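Local coordinates for phosphoribosylaminoimidazole-succinocarboxamide synthase (Saccharomyces cerevisiae, PDB 2CNQ), which catalyses the ATP-dependent joining of L-aspartate to 4-carboxy-5-aminoimidazole ribotide, forming SAICAR in purine biosynthesis, at residues 10-15 with 91-96; 204-207 with 212-215. All blocks are in the same frame, centred on the assembly; numbering follows the deposited sequence. Where two conformers were deposited one is given.

How the contacts relate
Contact 1 (10-15 with 91-96) closes in the N-terminal third of the chain before contact 2 (204-207 with 212-215) opens, so the two follow in series. Their centres lie 37 Å apart, on opposite sides of the chain's centre, and their nearest atoms stay about 26 Å from each other. They belong to different sheets: residues 10-15 run into strand 14-17, at the border of the antiparallel four-stranded sheet, whereas 212-215 sit on strand 211-223 of the mixed sheet. Contact 1 spans 75 intervening residues, contact 2 only four, where helix 185-209 ends and strand 211-223 begins. Contact 2 reaches the pocket holding bound AMZ through Asp215; contact 1 is peripheral, the side chain of Leu93 about 12 Å from a bound AMP.

Contact 1: 10-15 with 91-96; sequences GILPLV and AKLSEP
Ile11 lays its CD1 methyl across the aliphatic chain of Lys92, the two side chains meeting at about a right angle; in the lysine conformer given, the closest pair is Ile11 CD1 to Lys92 CD at 3.5 Å, and Lys92 CG follows at 3.6 Å from the same methyl. A chi1 of -70° puts CG1 of Ile11 beside the backbone N and CG2 anti to it, which directs CD1 to Lys92 and brings Ile11 CG2 to 3.8 Å from Leu93 CD2. Leu93 also meets Leu12, methyl to methyl, with 3.7 Å between Leu93 CD1 and Leu12 CD1. The contact thus joins the segment leading into edge strand 14-17 of the antiparallel sheet to the turn just ahead of helix 96-102, where Glu95 occupies the N-cap position. From that helix Tyr98 touches Ile11, Lys92 and Leu93. Replacing Ile11 by an alanine would take away the CD1 methyl that crosses the Lys92 methylenes and would probably open a gap beside them and beside Leu93 CD2. In the same conformer the lysine chain bends at its last torsion (chi4 60°), and Lys92 NZ forms a salt bridge with Glu95 OE1 at 2.8 Å, Glu95 OE1 receiving it through its syn lone pair.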
ATOM      1  N   GLY A  10      25.226   5.242   8.940  1.00  8.04           N
ATOM      2  CA  GLY A  10      26.002   4.853   7.813  1.00  8.93           C
ATOM      3  C   GLY A  10      26.320   3.406   7.756  1.00  8.39           C
ATOM      4  O   GLY A  10      27.114   3.006   6.940  1.00 10.00           O
ATOM      5  N   ILE A  11      25.697   2.582   8.580  1.00  7.68           N
ATOM      6  CA  ILE A  11      26.028   1.189   8.606  1.00  7.57           C
ATOM      7  C   ILE A  11      25.695   0.528   7.295  1.00  7.91           C
ATOM      8  O   ILE A  11      26.397  -0.349   6.854  1.00  9.32           O
ATOM      9  CB  ILE A  11      25.368   0.537   9.773  1.00  7.71           C
ATOM     10  CG1 ILE A  11      26.036   1.041  11.049  1.00  8.13           C
ATOM     11  CG2 ILE A  11      25.446  -0.962   9.693  1.00  8.40           C
ATOM     12  CD1 ILE A  11      25.209   0.793  12.262  1.00  9.18           C
ATOM     13  N   LEU A  12      24.610   0.965   6.675  1.00  7.39           N
ATOM     14  CA  LEU A  12      24.226   0.565   5.335  1.00  7.46           C
ATOM     15  C   LEU A  12      24.022   1.826   4.572  1.00  7.11           C
ATOM     16  O   LEU A  12      23.533   2.785   5.107  1.00  7.53           O
ATOM     17  CB  LEU A  12      22.928  -0.180   5.323  1.00  7.61           C
ATOM     18  CG  LEU A  12      22.881  -1.457   6.112  1.00  9.45           C
ATOM     19  CD1 LEU A  12      21.481  -1.977   6.088  1.00 10.81           C
ATOM     20  CD2 LEU A  12      23.861  -2.464   5.575  1.00 11.50           C
ATOM     21  N   PRO A  13      24.301   1.809   3.291  1.00  7.27           N
ATOM     22  CA  PRO A  13      23.963   2.947   2.477  1.00  7.55           C
ATOM     23  C   PRO A  13      22.479   3.129   2.392  1.00  6.73           C
ATOM     24  O   PRO A  13      21.733   2.171   2.312  1.00  7.09           O
ATOM     25  CB  PRO A  13      24.527   2.579   1.122  1.00  8.89           C
ATOM     26  CG  PRO A  13      25.511   1.479   1.347  1.00  9.84           C
ATOM     27  CD  PRO A  13      24.957   0.751   2.533  1.00  8.03           C
ATOM     28  N   LEU A  14      22.068   4.365   2.353  1.00  6.74           N
ATOM     29  CA  LEU A  14      20.696   4.696   2.173  1.00  6.73           C
ATOM     30  C   LEU A  14      20.391   4.723   0.725  1.00  6.75           C
ATOM     31  O   LEU A  14      21.018   5.457  -0.002  1.00  7.55           O
ATOM     32  CB  LEU A  14      20.438   6.034   2.819  1.00  7.63           C
ATOM     33  CG  LEU A  14      19.002   6.542   2.781  1.00  7.50           C
ATOM     34  CD1 LEU A  14      18.095   5.659   3.581  1.00  7.78           C
ATOM     35  CD2 LEU A  14      18.989   7.947   3.266  1.00  8.65           C
ATOM     36  N   VAL A  15      19.429   3.949   0.294  1.00  7.06           N
ATOM     37  CA  VAL A  15      18.971   3.975  -1.062  1.00  7.09           C
ATOM     38  C   VAL A  15      17.981   5.072  -1.245  1.00  7.64           C
ATOM     39  O   VAL A  15      18.059   5.824  -2.198  1.00  8.67           O
ATOM     40  CB  VAL A  15      18.391   2.644  -1.456  1.00  7.72           C
ATOM     41  CG1 VAL A  15      17.743   2.696  -2.799  1.00  9.24           C
ATOM     42  CG2 VAL A  15      19.487   1.609  -1.407  1.00  9.28           C
ATOM     43  N   ALA A  91      25.911  -7.128  12.158  1.00  7.37           N
ATOM     44  CA  ALA A  91      25.711  -7.316  13.564  1.00  7.77           C
ATOM     45  C   ALA A  91      25.394  -6.031  14.257  1.00  7.16           C
ATOM     46  O   ALA A  91      24.625  -6.020  15.191  1.00  7.19           O
ATOM     47  CB  ALA A  91      26.928  -7.947  14.182  1.00  9.11           C
ATOM     48  N   LYS A  92      25.999  -4.951  13.835  1.00  6.91           N
ATOM     49  CA  LYS A  92      25.771  -3.708  14.516  1.00  7.33           C
ATOM     50  C   LYS A  92      24.309  -3.349  14.537  1.00  6.52           C
ATOM     51  O   LYS A  92      23.864  -2.706  15.457  1.00  6.92           O
ATOM     52  CB  LYS A  92      26.628  -2.637  13.890  0.51  7.96           C
ATOM     53  CG  LYS A  92      26.700  -1.428  14.704  0.51  7.76           C
ATOM     54  CD  LYS A  92      27.796  -0.488  14.279  0.51  9.61           C
ATOM     55  CE  LYS A  92      27.826   0.693  15.187  0.51 11.34           C
ATOM     56  NZ  LYS A  92      28.067   0.307  16.597  0.51 11.54           N
ATOM     57  N   LEU A  93      23.551  -3.743  13.503  1.00  6.24           N
ATOM     58  CA  LEU A  93      22.151  -3.366  13.471  1.00  6.28           C
ATOM     59  C   LEU A  93      21.301  -4.104  14.457  1.00  6.09           C
ATOM     60  O   LEU A  93      20.161  -3.766  14.640  1.00  6.53           O
ATOM     61  CB  LEU A  93      21.599  -3.505  12.087  1.00  6.36           C
ATOM     62  CG  LEU A  93      22.223  -2.546  11.094  1.00  6.41           C
ATOM     63  CD1 LEU A  93      21.592  -2.773   9.749  1.00  7.34           C
ATOM     64  CD2 LEU A  93      22.061  -1.126  11.504  1.00  6.89           C
ATOM     65  N   SER A  94      21.875  -5.096  15.123  1.00  6.17           N
ATOM     66  CA  SER A  94      21.210  -5.707  16.246  1.00  6.44           C
ATOM     67  C   SER A  94      21.444  -4.992  17.532  1.00  6.28           C
ATOM     68  O   SER A  94      20.814  -5.313  18.511  1.00  7.50           O
ATOM     69  CB  SER A  94      21.677  -7.125  16.399  1.00  7.69           C
ATOM     70  OG  SER A  94      21.207  -7.938  15.362  1.00  9.02           O
ATOM     71  N   GLU A  95      22.358  -4.060  17.564  1.00  6.18           N
ATOM     72  CA  GLU A  95      22.559  -3.276  18.762  1.00  6.34           C
ATOM     73  C   GLU A  95      21.308  -2.492  18.962  1.00  5.78           C
ATOM     74  O   GLU A  95      20.692  -2.052  18.016  1.00  6.17           O
ATOM     75  CB  GLU A  95      23.754  -2.365  18.609  1.00  6.97           C
ATOM     76  CG  GLU A  95      25.015  -3.175  18.443  1.00  8.30           C
ATOM     77  CD  GLU A  95      26.214  -2.390  18.044  1.00  9.72           C
ATOM     78  OE1 GLU A  95      26.141  -1.161  17.903  1.00 12.06           O
ATOM     79  OE2 GLU A  95      27.245  -3.041  17.809  1.00 12.05           O
ATOM     80  N   PRO A  96      20.893  -2.283  20.187  1.00  6.55           N
ATOM     81  CA  PRO A  96      19.571  -1.719  20.450  1.00  7.22           C
ATOM     82  C   PRO A  96      19.317  -0.391  19.826  1.00  6.35           C
ATOM     83  O   PRO A  96      18.199  -0.144  19.458  1.00  6.86           O
ATOM     84  CB  PRO A  96      19.463  -1.679  21.938  1.00  9.38           C
ATOM     85  CG  PRO A  96      20.737  -1.973  22.429  1.00  9.39           C
ATOM     86  CD  PRO A  96      21.553  -2.721  21.401  1.00  7.20           C
TER

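Contact 2: 204-207 with 212-215; sequences DYAK and IIAD. With AMZ (aminoimidazole 4-carboxamide ribonucleotide), chain C.
Asp215 OD2 accepts a hydrogen bond from the ribose hydroxyl O2 of the bound aminoimidazole 4-carboxamide ribonucleotide (AMZ), and the 2.6 Å between Asp215 OD2 and AMZ O2 marks a short bond. This carboxylate sits on strand 211-223 of the mixed sheet, directly after a helix-turn-strand connection in which helix 185-209 delivers the chain to the sheet. The carboxylate's other oxygen, OD1, forms a salt bridge with Arg242, whose NH2 is also hydrogen-bonded to AMZ. That shared arginine probably helps to fix the rotation of the carboxylate, since it bonds both OD1 and the ligand. Asp215 OD1 lies 3.7 Å from AMZ C4, which places both carboxylate oxygens near the sugar.

Behind the pocket, the packing between 204-207 and 212-215 is apolar, while Tyr199 OH, further back along the helix, bonds Ile213 O. Ala206 points its methyl at the sheet, where Ala206 CB meets Ile213 CD1 at 3.7 Å and CG1 of the same isoleucine at an equal 3.7 Å; one small methyl therefore fits against two successive carbons of the longer branch. Ile213 in turn touches Leu236 and Phe243 of strand 228-245, which joins the helix contact to the neighbouring strand. On the more exposed flank, Lys207 and Ile212 run side by side and point the same way. In the conformer given, the Lys207 chain bends at chi2 and chi4, and its methylenes lie along the isoleucine, with Lys207 CD 3.7 Å from Ile212 CG1 and Lys207 CE 3.9 Å from that same carbon.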
ATOM      1  N   ASP A 204     -12.404 -11.169  -1.788  1.00  7.93           N
ATOM      2  CA  ASP A 204     -13.352 -12.171  -1.357  1.00  9.05           C
ATOM      3  C   ASP A 204     -13.024 -12.610   0.039  1.00  8.93           C
ATOM      4  O   ASP A 204     -13.898 -12.772   0.859  1.00  9.39           O
ATOM      5  CB  ASP A 204     -13.356 -13.322  -2.303  1.00 10.64           C
ATOM      6  CG  ASP A 204     -14.008 -12.985  -3.602  0.70 11.02           C
ATOM      7  OD1 ASP A 204     -13.882 -13.816  -4.511  0.70 15.20           O
ATOM      8  OD2 ASP A 204     -14.646 -11.922  -3.714  0.70 12.52           O
ATOM      9  N   TYR A 205     -11.752 -12.785   0.318  1.00  8.36           N
ATOM     10  CA  TYR A 205     -11.315 -13.160   1.625  1.00  8.66           C
ATOM     11  C   TYR A 205     -11.702 -12.111   2.625  1.00  7.85           C
ATOM     12  O   TYR A 205     -12.217 -12.394   3.693  1.00  8.42           O
ATOM     13  CB  TYR A 205      -9.810 -13.360   1.602  1.00  8.65           C
ATOM     14  CG  TYR A 205      -9.219 -13.383   2.959  1.00  8.61           C
ATOM     15  CD1 TYR A 205      -9.232 -14.501   3.743  1.00 10.39           C
ATOM     16  CD2 TYR A 205      -8.680 -12.227   3.475  1.00  9.21           C
ATOM     17  CE1 TYR A 205      -8.708 -14.455   5.017  1.00 10.30           C
ATOM     18  CE2 TYR A 205      -8.183 -12.161   4.723  1.00  8.98           C
ATOM     19  CZ  TYR A 205      -8.191 -13.287   5.494  1.00  9.07           C
ATOM     20  OH  TYR A 205      -7.723 -13.276   6.764  1.00 10.58           O
ATOM     21  N   ALA A 206     -11.403 -10.873   2.309  1.00  7.53           N
ATOM     22  CA  ALA A 206     -11.678  -9.805   3.222  1.00  7.61           C
ATOM     23  C   ALA A 206     -13.154  -9.655   3.461  1.00  7.41           C
ATOM     24  O   ALA A 206     -13.564  -9.349   4.562  1.00  7.76           O
ATOM     25  CB  ALA A 206     -11.102  -8.529   2.721  1.00  7.21           C
ATOM     26  N   LYS A 207     -13.945  -9.830   2.422  1.00  7.82           N
ATOM     27  CA  LYS A 207     -15.363  -9.636   2.563  1.00  9.08           C
ATOM     28  C   LYS A 207     -15.913 -10.586   3.583  1.00  9.30           C
ATOM     29  O   LYS A 207     -16.762 -10.210   4.381  1.00  9.66           O
ATOM     30  CB  LYS A 207     -16.076  -9.816   1.247  0.73  9.63           C
ATOM     31  CG  LYS A 207     -17.552  -9.445   1.289  0.73 10.78           C
ATOM     32  CD  LYS A 207     -17.831  -8.049   1.737  0.73 13.81           C
ATOM     33  CE  LYS A 207     -19.281  -7.657   1.530  0.73 14.93           C
ATOM     34  NZ  LYS A 207     -20.141  -8.470   2.417  0.73 15.78           N
ATOM     35  N   ILE A 212     -14.763  -4.695   3.130  1.00  6.69           N
ATOM     36  CA  ILE A 212     -14.760  -4.450   1.715  1.00  6.72           C
ATOM     37  C   ILE A 212     -13.475  -3.765   1.378  1.00  6.74           C
ATOM     38  O   ILE A 212     -13.189  -2.696   1.878  1.00  7.20           O
ATOM     39  CB  ILE A 212     -15.941  -3.586   1.325  1.00  7.21           C
ATOM     40  CG1 ILE A 212     -17.229  -4.379   1.480  1.00  8.24           C
ATOM     41  CG2 ILE A 212     -15.765  -3.111  -0.095  1.00  8.11           C
ATOM     42  CD1 ILE A 212     -18.462  -3.566   1.326  1.00 10.08           C
ATOM     43  N   ILE A 213     -12.686  -4.375   0.527  1.00  6.57           N
ATOM     44  CA  ILE A 213     -11.524  -3.710  -0.002  1.00  6.29           C
ATOM     45  C   ILE A 213     -12.023  -2.921  -1.172  1.00  6.20           C
ATOM     46  O   ILE A 213     -12.320  -3.467  -2.217  1.00  6.78           O
ATOM     47  CB  ILE A 213     -10.458  -4.681  -0.443  1.00  6.62           C
ATOM     48  CG1 ILE A 213     -10.109  -5.668   0.646  1.00  7.12           C
ATOM     49  CG2 ILE A 213      -9.249  -3.888  -0.865  1.00  6.52           C
ATOM     50  CD1 ILE A 213      -9.122  -6.682   0.248  1.00  8.38           C
ATOM     51  N   ALA A 214     -12.181  -1.637  -1.008  1.00  5.64           N
ATOM     52  CA  ALA A 214     -12.747  -0.861  -2.059  1.00  6.14           C
ATOM     53  C   ALA A 214     -11.825  -0.789  -3.243  1.00  5.93           C
ATOM     54  O   ALA A 214     -12.242  -0.922  -4.378  1.00  6.33           O
ATOM     55  CB  ALA A 214     -13.040   0.502  -1.581  1.00  7.14           C
ATOM     56  N   ASP A 215     -10.563  -0.564  -2.955  1.00  5.69           N
ATOM     57  CA  ASP A 215      -9.561  -0.420  -3.954  1.00  5.69           C
ATOM     58  C   ASP A 215      -8.223  -0.603  -3.281  1.00  5.74           C
ATOM     59  O   ASP A 215      -8.111  -0.647  -2.070  1.00  5.91           O
ATOM     60  CB  ASP A 215      -9.709   0.908  -4.682  1.00  5.86           C
ATOM     61  CG  ASP A 215      -9.677   2.101  -3.804  1.00  6.14           C
ATOM     62  OD1 ASP A 215     -10.270   3.098  -4.231  1.00  7.42           O
ATOM     63  OD2 ASP A 215      -9.024   2.067  -2.757  1.00  7.05           O
TER
HETATM   64  O5  AMZ C1308       0.747   5.258  -2.627  1.00  9.49           O
HETATM   65  C6  AMZ C1308       0.264   5.576  -3.693  1.00  9.38           C
HETATM   66  N2  AMZ C1308       0.932   6.231  -4.637  1.00 12.14           N
HETATM   67  C3A AMZ C1308      -1.105   5.225  -4.018  1.00  8.32           C
HETATM   68  C7A AMZ C1308      -1.982   4.591  -3.192  1.00  7.39           C
HETATM   69  N3  AMZ C1308      -1.847   4.061  -1.962  1.00  8.01           N
HETATM   70  N1  AMZ C1308      -1.714   5.515  -5.182  1.00  9.38           N
HETATM   71  C5  AMZ C1308      -2.942   5.057  -5.087  1.00  8.47           C
HETATM   72  N   AMZ C1308      -3.127   4.504  -3.868  1.00  7.34           N
HETATM   73  C1  AMZ C1308      -4.324   3.836  -3.423  1.00  6.92           C
HETATM   74  C2  AMZ C1308      -5.243   4.696  -2.607  1.00  7.55           C
HETATM   75  C3  AMZ C1308      -6.581   4.065  -2.863  1.00  6.82           C
HETATM   76  O2  AMZ C1308      -6.661   2.937  -2.021  1.00  7.62           O
HETATM   77  O1  AMZ C1308      -4.839   4.682  -1.254  1.00  8.53           O
HETATM   78  O   AMZ C1308      -5.051   3.530  -4.579  1.00  7.66           O
HETATM   79  C   AMZ C1308      -6.442   3.631  -4.313  1.00  7.29           C
HETATM   80  C4  AMZ C1308      -7.086   4.556  -5.293  1.00  7.21           C
HETATM   81  O3  AMZ C1308      -6.746   5.889  -4.947  1.00  7.76           O
HETATM   82  P   AMZ C1308      -7.458   7.079  -5.735  1.00  7.96           P
HETATM   83  OP1 AMZ C1308      -6.905   7.090  -7.122  1.00  8.43           O
HETATM   84  O4  AMZ C1308      -7.060   8.307  -4.951  1.00 10.32           O
HETATM   85  OP2 AMZ C1308      -8.935   6.852  -5.750  1.00  7.87           O